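Long-range contacts in enoyl-CoA hydratase (Mycolicibacterium smegmatis, PDB 7MCM), which probably catalyses the reversible addition of water to (2E)-enoyl-CoA, giving (3S)-3-hydroxyacyl-CoA, a step of fatty acid oxidation: residues A45-T50 with Q103-P108; I52-L57 with E206-N211; A120-A125 with F139-V144. One frame throughout, in Å; residues are numbered along the deposited sequence.

In the fold
From the N terminus, the chain makes the 8-13 and 16-21 hairpin and helix 33-48, whose end begins contact 1. Strand 54-59, the first half of contact 2, follows before helix 97-104 and residues 103-108 close contact 1. Contact 2 closes only at residues 206-211, so these two cross; they touch where V107 packs on V55 and P108 O probably takes a hydrogen bond from V55 N. Contact 3 closes a short loop between helix 120-127 and strand 138-140, nested inside contact 2, on the opposite side of the chain's centre. L57 against L124 joins them. Contact 1 joins helices 33-48 and 97-104, contact 2 the main sheet to helix 197-209, and contact 3 helix 120-127 to the smaller sheet.

Contact 1 (A45-T50 with Q103-P108)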
loop_
_atom_site.group_PDB
_atom_site.type_symbol
_atom_site.label_atom_id
_atom_site.label_comp_id
_atom_site.label_asym_id
_atom_site.label_seq_id
_atom_site.Cartn_x
_atom_site.Cartn_y
_atom_site.Cartn_z
ATOM N N ALA B 45 5.280 6.599 29.808
ATOM C CA ALA B 45 4.899 6.177 31.152
ATOM C C ALA B 45 3.537 5.495 31.150
ATOM O O ALA B 45 3.314 4.538 31.898
ATOM C CB ALA B 45 4.896 7.370 32.106
ATOM N N ALA B 46 2.613 5.982 30.327
ATOM C CA ALA B 46 1.299 5.354 30.251
ATOM C C ALA B 46 1.390 3.970 29.617
ATOM O O ALA B 46 0.736 3.030 30.078
ATOM C CB ALA B 46 0.332 6.261 29.484
ATOM N N ASN B 47 2.216 3.815 28.576
ATOM C CA ASN B 47 2.442 2.488 28.006
ATOM C C ASN B 47 3.003 1.524 29.041
ATOM O O ASN B 47 2.641 0.341 29.061
ATOM C CB ASN B 47 3.406 2.564 26.826
ATOM C CG ASN B 47 2.765 3.142 25.593
ATOM O OD1 ASN B 47 1.537 3.224 25.498
ATOM N ND2 ASN B 47 3.592 3.560 24.639
ATOM N N ALA B 48 3.913 2.005 29.892
ATOM C CA ALA B 48 4.601 1.128 30.824
ATOM C C ALA B 48 3.719 0.732 32.001
ATOM O O ALA B 48 3.943 -0.320 32.603
ATOM C CB ALA B 48 5.885 1.800 31.325
ATOM N N ASP B 49 2.730 1.552 32.349
ATOM C CA ASP B 49 1.869 1.278 33.499
ATOM C C ASP B 49 0.637 0.532 33.006
ATOM O O ASP B 49 -0.353 1.133 32.597
ATOM C CB ASP B 49 1.499 2.570 34.220
ATOM C CG ASP B 49 0.794 2.323 35.557
ATOM O OD1 ASP B 49 0.388 1.172 35.832
ATOM O OD2 ASP B 49 0.633 3.290 36.328
ATOM N N THR B 50 0.685 -0.801 33.080
ATOM C CA THR B 50 -0.418 -1.612 32.575
ATOM C C THR B 50 -1.719 -1.411 33.347
ATOM O O THR B 50 -2.770 -1.859 32.881
ATOM C CB THR B 50 -0.019 -3.082 32.569
ATOM O OG1 THR B 50 0.279 -3.509 33.906
ATOM C CG2 THR B 50 1.191 -3.295 31.665
ATOM N N GLN B 103 1.216 7.836 17.965
ATOM C CA GLN B 103 1.249 6.610 17.179
ATOM C C GLN B 103 1.749 5.432 17.986
ATOM O O GLN B 103 1.370 4.295 17.702
ATOM C CB GLN B 103 2.149 6.780 15.953
ATOM C CG GLN B 103 1.515 7.456 14.752
ATOM C CD GLN B 103 0.310 6.688 14.230
ATOM O OE1 GLN B 103 -0.841 7.100 14.404
ATOM N NE2 GLN B 103 0.577 5.556 13.575
ATOM N N ARG B 104 2.637 5.664 18.946
ATOM C CA ARG B 104 3.114 4.571 19.775
ATOM C C ARG B 104 2.370 4.479 21.102
ATOM O O ARG B 104 2.653 3.570 21.895
ATOM C CB ARG B 104 4.628 4.686 19.995
ATOM C CG ARG B 104 5.038 5.749 20.973
ATOM C CD ARG B 104 6.537 5.700 21.307
ATOM N NE ARG B 104 6.876 6.744 22.271
ATOM C CZ ARG B 104 7.199 7.987 21.933
ATOM N NH1 ARG B 104 7.288 8.360 20.664
ATOM N NH2 ARG B 104 7.435 8.882 22.892
ATOM N N CYS B 105 1.401 5.366 21.347
ATOM C CA CYS B 105 0.599 5.291 22.566
ATOM C C CYS B 105 -0.373 4.124 22.490
ATOM O O CYS B 105 -1.266 4.108 21.632
ATOM C CB CYS B 105 -0.164 6.590 22.789
ATOM S SG CYS B 105 -1.022 6.644 24.388
ATOM N N GLU B 106 -0.238 3.184 23.431
ATOM C CA GLU B 106 -1.039 1.968 23.423
ATOM C C GLU B 106 -2.415 2.151 24.040
ATOM O O GLU B 106 -3.265 1.271 23.877
ATOM C CB GLU B 106 -0.324 0.848 24.168
ATOM C CG GLU B 106 1.069 0.596 23.687
ATOM C CD GLU B 106 1.743 -0.485 24.496
ATOM O OE1 GLU B 106 1.047 -1.151 25.304
ATOM O OE2 GLU B 106 2.969 -0.666 24.325
ATOM N N VAL B 107 -2.650 3.233 24.772
ATOM C CA VAL B 107 -3.948 3.385 25.418
ATOM C C VAL B 107 -4.787 4.360 24.599
ATOM O O VAL B 107 -4.237 5.275 23.965
ATOM C CB VAL B 107 -3.810 3.827 26.890
ATOM C CG1 VAL B 107 -2.705 3.026 27.598
ATOM C CG2 VAL B 107 -3.555 5.287 27.003
ATOM N N PRO B 108 -6.110 4.175 24.565
ATOM C CA PRO B 108 -6.986 5.144 23.896
ATOM C C PRO B 108 -6.864 6.528 24.519
ATOM O O PRO B 108 -6.711 6.668 25.735
ATOM C CB PRO B 108 -8.390 4.569 24.110
ATOM C CG PRO B 108 -8.205 3.173 24.583
ATOM C CD PRO B 108 -6.826 3.007 25.094
#
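The side-chain amide of N47 reads the backbone of the facing segment with both its ends. N47 OD1 accepts a hydrogen bond from E106 N at 2.7 Å, and the bond is nearly straight, 169° at the hydrogen. N47 ND2 donates a hydrogen bond to R104 O at 2.9 Å; this second bond is more bent, 144°, and ND2 stands above the plane of the carbonyl it serves. Two bonds at opposite ends of one flat group leave the amide little freedom to turn. CG of N47 lies anti to the carbonyl carbon, beside the backbone N, and the amide beyond it meets residues 104-106.

The E106 side chain then lies against that amide. The carboxylate and amide groups are stacked with their planes 25° apart, and E106 CG comes 3.6 Å from N47 CG. E106 OE1 goes on to a salt bridge with R217, whose guanidinium also hydrogen-bonds A46 O and N47 O, so one arginine of helix 213-226 serves both segments.

In the crotonase fold seen here, helices 33-48 and 97-104 belong to successive beta-alpha-beta crossovers: the first runs from strand 16-21 to strand 54-59, the second from there to strand 109-113. Contact 1 joins the two helices near their C-terminal ends. The R104 side chain heads back along helix 33-48 to salt bridges with D40 and D44.

Looser packing surrounds the two bonds. C105 SG comes 4.4 Å from N47 OD1. V107 directs its CG1 at the end of helix 33-48, reaching 4.2 Å from A46 O, while the methyl of A46 rests on Q17 and W19 of strand 16-21.

Contact 2 (I52-L57 with E206-N211); sequences ISVVIL and ERIAKN
I208, on helix 197-209, is the first residue of the second segment to meet V54 of strand 54-59. The pairing belongs to the crotonase fold: C-terminal helices lie over one face of the main sheet, here over a strand in its interior, between strands 16-21 and 109-113. The touching branch of I208 is CG2, which stands anti to the backbone N with CG1 at chi1 -62°. It comes 3.5 Å from V54 CG2, tighter than usual for two methyl groups, and the two side chains cross obliquely. I208 CB lies only slightly farther, 3.7 Å from the same V54 methyl. V216 of helix 213-226 and T173 of a neighbouring subunit also pack on I208.

Next comes A209. A209 CB sits 4.0 Å from V54 CG2, so this one methyl of V54 touches both helix residues. On the S53 side the backbone itself takes part, with S53 CB 4.4 Å from A209 CA.

K210 turns from the strand. K210 NZ hydrogen-bonds R207 O in the plane of that carbonyl, on a lone pair, and forms a salt bridge with D175 of the same neighbouring subunit, which R207 also engages. This part of the chain therefore meets both the sheet and another subunit.

At N211 the chain returns to the contact through its backbone oxygen. A water donates to A209 O at 2.9 Å and to N211 O at 2.6 Å. The same water accepts a hydrogen bond from S53 OG, 2.6 Å from the water oxygen.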
loop_
_atom_site.group_PDB
_atom_site.type_symbol
_atom_site.label_atom_id
_atom_site.label_comp_id
_atom_site.label_asym_id
_atom_site.label_seq_id
_atom_site.Cartn_x
_atom_site.Cartn_y
_atom_site.Cartn_z
ATOM N N ILE B 52 -3.046 1.520 33.604
ATOM C CA ILE B 52 -3.698 2.607 32.873
ATOM C C ILE B 52 -4.378 2.069 31.616
ATOM O O ILE B 52 -3.781 1.310 30.842
ATOM C CB ILE B 52 -2.682 3.706 32.508
ATOM C CG1 ILE B 52 -1.940 4.198 33.753
ATOM C CG2 ILE B 52 -3.375 4.865 31.778
ATOM C CD1 ILE B 52 -2.828 4.849 34.766
ATOM N N SER B 53 -5.617 2.505 31.379
ATOM C CA SER B 53 -6.397 2.044 30.238
ATOM C C SER B 53 -6.929 3.153 29.344
ATOM O O SER B 53 -7.300 2.864 28.205
ATOM C CB SER B 53 -7.593 1.194 30.706
ATOM O OG SER B 53 -7.176 -0.096 31.113
ATOM N N VAL B 54 -7.025 4.390 29.829
ATOM C CA VAL B 54 -7.579 5.508 29.063
ATOM C C VAL B 54 -6.835 6.772 29.472
ATOM O O VAL B 54 -6.514 6.953 30.652
ATOM C CB VAL B 54 -9.094 5.698 29.307
ATOM C CG1 VAL B 54 -9.671 6.705 28.324
ATOM C CG2 VAL B 54 -9.847 4.394 29.225
ATOM N N VAL B 55 -6.585 7.650 28.498
ATOM C CA VAL B 55 -6.071 9.002 28.731
ATOM C C VAL B 55 -7.123 9.987 28.250
ATOM O O VAL B 55 -7.686 9.817 27.163
ATOM C CB VAL B 55 -4.723 9.252 28.015
ATOM C CG1 VAL B 55 -4.371 10.755 27.960
ATOM C CG2 VAL B 55 -3.607 8.499 28.701
ATOM N N ILE B 56 -7.425 10.980 29.087
ATOM C CA ILE B 56 -8.198 12.156 28.693
ATOM C C ILE B 56 -7.219 13.312 28.498
ATOM O O ILE B 56 -6.504 13.692 29.432
ATOM C CB ILE B 56 -9.247 12.528 29.749
ATOM C CG1 ILE B 56 -10.314 11.431 29.898
ATOM C CG2 ILE B 56 -9.852 13.891 29.407
ATOM C CD1 ILE B 56 -11.245 11.652 31.108
ATOM N N LEU B 57 -7.201 13.895 27.305
ATOM C CA LEU B 57 -6.309 15.010 26.989
ATOM C C LEU B 57 -7.123 16.292 26.895
ATOM O O LEU B 57 -8.096 16.359 26.145
ATOM C CB LEU B 57 -5.558 14.758 25.679
ATOM C CG LEU B 57 -4.649 15.887 25.175
ATOM C CD1 LEU B 57 -3.490 16.143 26.148
ATOM C CD2 LEU B 57 -4.148 15.543 23.778
ATOM N N GLU B 206 -14.784 5.945 31.389
ATOM C CA GLU B 206 -15.185 4.814 32.226
ATOM C C GLU B 206 -15.889 3.718 31.434
ATOM O O GLU B 206 -15.846 2.547 31.834
ATOM C CB GLU B 206 -16.073 5.289 33.371
ATOM C CG GLU B 206 -15.271 5.636 34.629
ATOM C CD GLU B 206 -14.525 4.417 35.179
ATOM O OE1 GLU B 206 -15.034 3.267 35.032
ATOM O OE2 GLU B 206 -13.425 4.608 35.742
ATOM N N ARG B 207 -16.556 4.068 30.332
ATOM C CA ARG B 207 -17.149 3.030 29.488
ATOM C C ARG B 207 -16.077 2.166 28.830
ATOM O O ARG B 207 -16.347 1.013 28.468
ATOM C CB ARG B 207 -18.053 3.650 28.418
ATOM C CG ARG B 207 -19.382 4.240 28.902
ATOM C CD ARG B 207 -20.035 5.032 27.722
ATOM N NE ARG B 207 -20.217 4.190 26.544
ATOM C CZ ARG B 207 -20.371 4.627 25.301
ATOM N NH1 ARG B 207 -20.354 5.916 25.013
ATOM N NH2 ARG B 207 -20.553 3.746 24.321
ATOM N N ILE B 208 -14.879 2.712 28.644
ATOM C CA ILE B 208 -13.721 1.949 28.185
ATOM C C ILE B 208 -13.013 1.265 29.343
ATOM O O ILE B 208 -12.729 0.066 29.288
ATOM C CB ILE B 208 -12.749 2.873 27.431
ATOM C CG1 ILE B 208 -13.417 3.461 26.189
ATOM C CG2 ILE B 208 -11.450 2.145 27.095
ATOM C CD1 ILE B 208 -12.564 4.522 25.513
ATOM N N ALA B 209 -12.723 2.028 30.405
ATOM C CA ALA B 209 -11.869 1.552 31.483
ATOM C C ALA B 209 -12.499 0.413 32.284
ATOM O O ALA B 209 -11.778 -0.278 33.006
ATOM C CB ALA B 209 -11.509 2.715 32.417
ATOM N N LYS B 210 -13.819 0.205 32.180
ATOM C CA LYS B 210 -14.456 -0.915 32.876
ATOM C C LYS B 210 -14.016 -2.269 32.326
ATOM O O LYS B 210 -14.161 -3.282 33.024
ATOM C CB LYS B 210 -15.982 -0.817 32.769
ATOM C CG LYS B 210 -16.523 -1.022 31.329
ATOM C CD LYS B 210 -18.036 -1.291 31.341
ATOM C CE LYS B 210 -18.618 -1.576 29.952
ATOM N NZ LYS B 210 -18.696 -0.363 29.085
ATOM N N ASN B 211 -13.479 -2.312 31.084
ATOM C CA ASN B 211 -13.134 -3.539 30.388
ATOM C C ASN B 211 -11.730 -4.000 30.745
ATOM O O ASN B 211 -10.893 -3.203 31.162
ATOM C CB ASN B 211 -13.262 -3.321 28.876
ATOM C CG ASN B 211 -14.672 -2.968 28.477
ATOM O OD1 ASN B 211 -14.923 -2.016 27.716
ATOM N ND2 ASN B 211 -15.613 -3.715 29.010
HETATM O O HOH W 1 -9.295 -1.311 31.973
#

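Contact 3 (A120-A125 with F139-V144)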
loop_
_atom_site.group_PDB
_atom_site.type_symbol
_atom_site.label_atom_id
_atom_site.label_comp_id
_atom_site.label_asym_id
_atom_site.label_seq_id
_atom_site.Cartn_x
_atom_site.Cartn_y
_atom_site.Cartn_z
ATOM N N ALA B 120 -1.436 23.642 15.288
ATOM C CA ALA B 120 -0.969 22.383 15.857
ATOM C C ALA B 120 -1.947 21.842 16.894
ATOM O O ALA B 120 -2.065 20.625 17.052
ATOM C CB ALA B 120 0.428 22.577 16.470
ATOM N N GLY B 121 -2.653 22.728 17.608
ATOM C CA GLY B 121 -3.634 22.275 18.583
ATOM C C GLY B 121 -4.836 21.616 17.938
ATOM O O GLY B 121 -5.367 20.631 18.456
ATOM N N CYS B 122 -5.266 22.133 16.785
ATOM C CA CYS B 122 -6.321 21.469 16.030
ATOM C C CYS B 122 -5.882 20.065 15.630
ATOM O O CYS B 122 -6.609 19.086 15.842
ATOM C CB CYS B 122 -6.686 22.309 14.799
ATOM S SG CYS B 122 -7.987 21.562 13.746
ATOM N N ASP B 123 -4.660 19.940 15.104
ATOM C CA ASP B 123 -4.177 18.648 14.629
ATOM C C ASP B 123 -4.020 17.653 15.778
ATOM O O ASP B 123 -4.308 16.466 15.613
ATOM C CB ASP B 123 -2.851 18.830 13.901
ATOM C CG ASP B 123 -2.987 19.702 12.668
ATOM O OD1 ASP B 123 -4.121 20.057 12.340
ATOM O OD2 ASP B 123 -1.975 20.052 12.044
ATOM N N LEU B 124 -3.555 18.120 16.940
ATOM C CA LEU B 124 -3.444 17.252 18.108
ATOM C C LEU B 124 -4.795 16.633 18.466
ATOM O O LEU B 124 -4.894 15.418 18.671
ATOM C CB LEU B 124 -2.880 18.037 19.290
ATOM C CG LEU B 124 -2.808 17.303 20.640
ATOM C CD1 LEU B 124 -1.911 16.102 20.561
ATOM C CD2 LEU B 124 -2.349 18.252 21.733
ATOM N N ALA B 125 -5.852 17.452 18.545
ATOM C CA ALA B 125 -7.169 16.901 18.862
ATOM C C ALA B 125 -7.577 15.850 17.845
ATOM O O ALA B 125 -8.075 14.772 18.204
ATOM C CB ALA B 125 -8.209 18.012 18.908
ATOM N N PHE B 139 -12.343 24.889 16.177
ATOM C CA PHE B 139 -11.205 24.289 15.504
ATOM C C PHE B 139 -10.808 25.155 14.317
ATOM O O PHE B 139 -11.663 25.753 13.655
ATOM C CB PHE B 139 -11.530 22.865 15.018
ATOM C CG PHE B 139 -11.964 21.935 16.113
ATOM C CD1 PHE B 139 -13.258 21.994 16.616
ATOM C CD2 PHE B 139 -11.079 21.008 16.649
ATOM C CE1 PHE B 139 -13.665 21.143 17.647
ATOM C CE2 PHE B 139 -11.481 20.151 17.664
ATOM C CZ PHE B 139 -12.779 20.221 18.161
ATOM N N ALA B 140 -9.510 25.242 14.062
ATOM C CA ALA B 140 -9.032 25.979 12.900
ATOM C C ALA B 140 -7.741 25.341 12.426
ATOM O O ALA B 140 -6.747 25.309 13.164
ATOM C CB ALA B 140 -8.821 27.467 13.206
ATOM N N GLU B 141 -7.782 24.814 11.208
ATOM C CA GLU B 141 -6.599 24.391 10.468
ATOM C C GLU B 141 -6.008 25.643 9.818
ATOM O O GLU B 141 -6.079 25.853 8.609
ATOM C CB GLU B 141 -6.988 23.334 9.436
ATOM C CG GLU B 141 -5.846 22.531 8.848
ATOM C CD GLU B 141 -5.310 21.488 9.833
ATOM O OE1 GLU B 141 -4.942 21.876 10.950
ATOM O OE2 GLU B 141 -5.222 20.296 9.470
ATOM N N SER B 142 -5.437 26.504 10.668
ATOM C CA SER B 142 -5.182 27.901 10.308
ATOM C C SER B 142 -3.935 28.108 9.458
ATOM O O SER B 142 -3.715 29.234 8.992
ATOM C CB SER B 142 -5.051 28.740 11.577
ATOM O OG SER B 142 -3.999 28.242 12.388
ATOM N N PHE B 143 -3.143 27.056 9.217
ATOM C CA PHE B 143 -1.803 27.214 8.650
ATOM C C PHE B 143 -1.809 28.025 7.354
ATOM O O PHE B 143 -0.986 28.928 7.165
ATOM C CB PHE B 143 -1.203 25.831 8.391
ATOM C CG PHE B 143 -1.021 25.015 9.631
ATOM C CD1 PHE B 143 0.137 25.121 10.384
ATOM C CD2 PHE B 143 -2.028 24.145 10.056
ATOM C CE1 PHE B 143 0.299 24.350 11.541
ATOM C CE2 PHE B 143 -1.873 23.384 11.208
ATOM C CZ PHE B 143 -0.713 23.482 11.944
ATOM N N VAL B 144 -2.737 27.706 6.446
ATOM C CA VAL B 144 -2.747 28.313 5.115
ATOM C C VAL B 144 -2.886 29.827 5.184
ATOM O O VAL B 144 -2.398 30.545 4.294
ATOM C CB VAL B 144 -3.866 27.676 4.266
ATOM C CG1 VAL B 144 -5.245 28.098 4.786
ATOM C CG2 VAL B 144 -3.694 28.029 2.797
#
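D123 reaches from helix 120-127 to E141 and F143, which follow strand 138-140. This is one turn of the crotonase spiral, in which the chain leaves short strand 116-118, passes through helix 120-127 and strand 130-134 of the main sheet, and comes back in 138-140, parallel to 116-118 in the smaller sheet. From D123 CB, the first torsion sets CG anti to the carbonyl carbon, beside the backbone N. D123 CG lies 3.4 Å from E141 OE1. D123 OD1 comes closest, with a modelled separation of only 2.4 Å from E141 OE1. The E141 carboxylate is turned 90° to that of D123; E141, the centre of an inverse gamma turn, has its chain bent at chi2 (75°), which places CD. D123 OD2 lies 3.4 Å from F143 CE2. D123 and F143 meet tip to tip, carboxylate and ring planes 29° apart, and E141 OE1 lies in the ring plane at its edge. D152 brings a third acid close to D123 OD2, while P150 packs on both D123 and F143. In crotonase relatives the start of this helix borders the acyl-CoA pocket, and the same is probable here.

Away from the acids, the helix rests on the strand through C122 and A125. C122 CB sits 3.4 Å from A140 O. SG, anti to its own backbone N, reaches the edge of the F139 ring near its plane and lies 4.0 Å from F139 CB. A125 meets the same ring, also at its edge, with CB 4.1 Å from F139 CE2. At the helix start, the F143 ring also neighbours the backbone: its CZ lies 3.4 Å from A120 N.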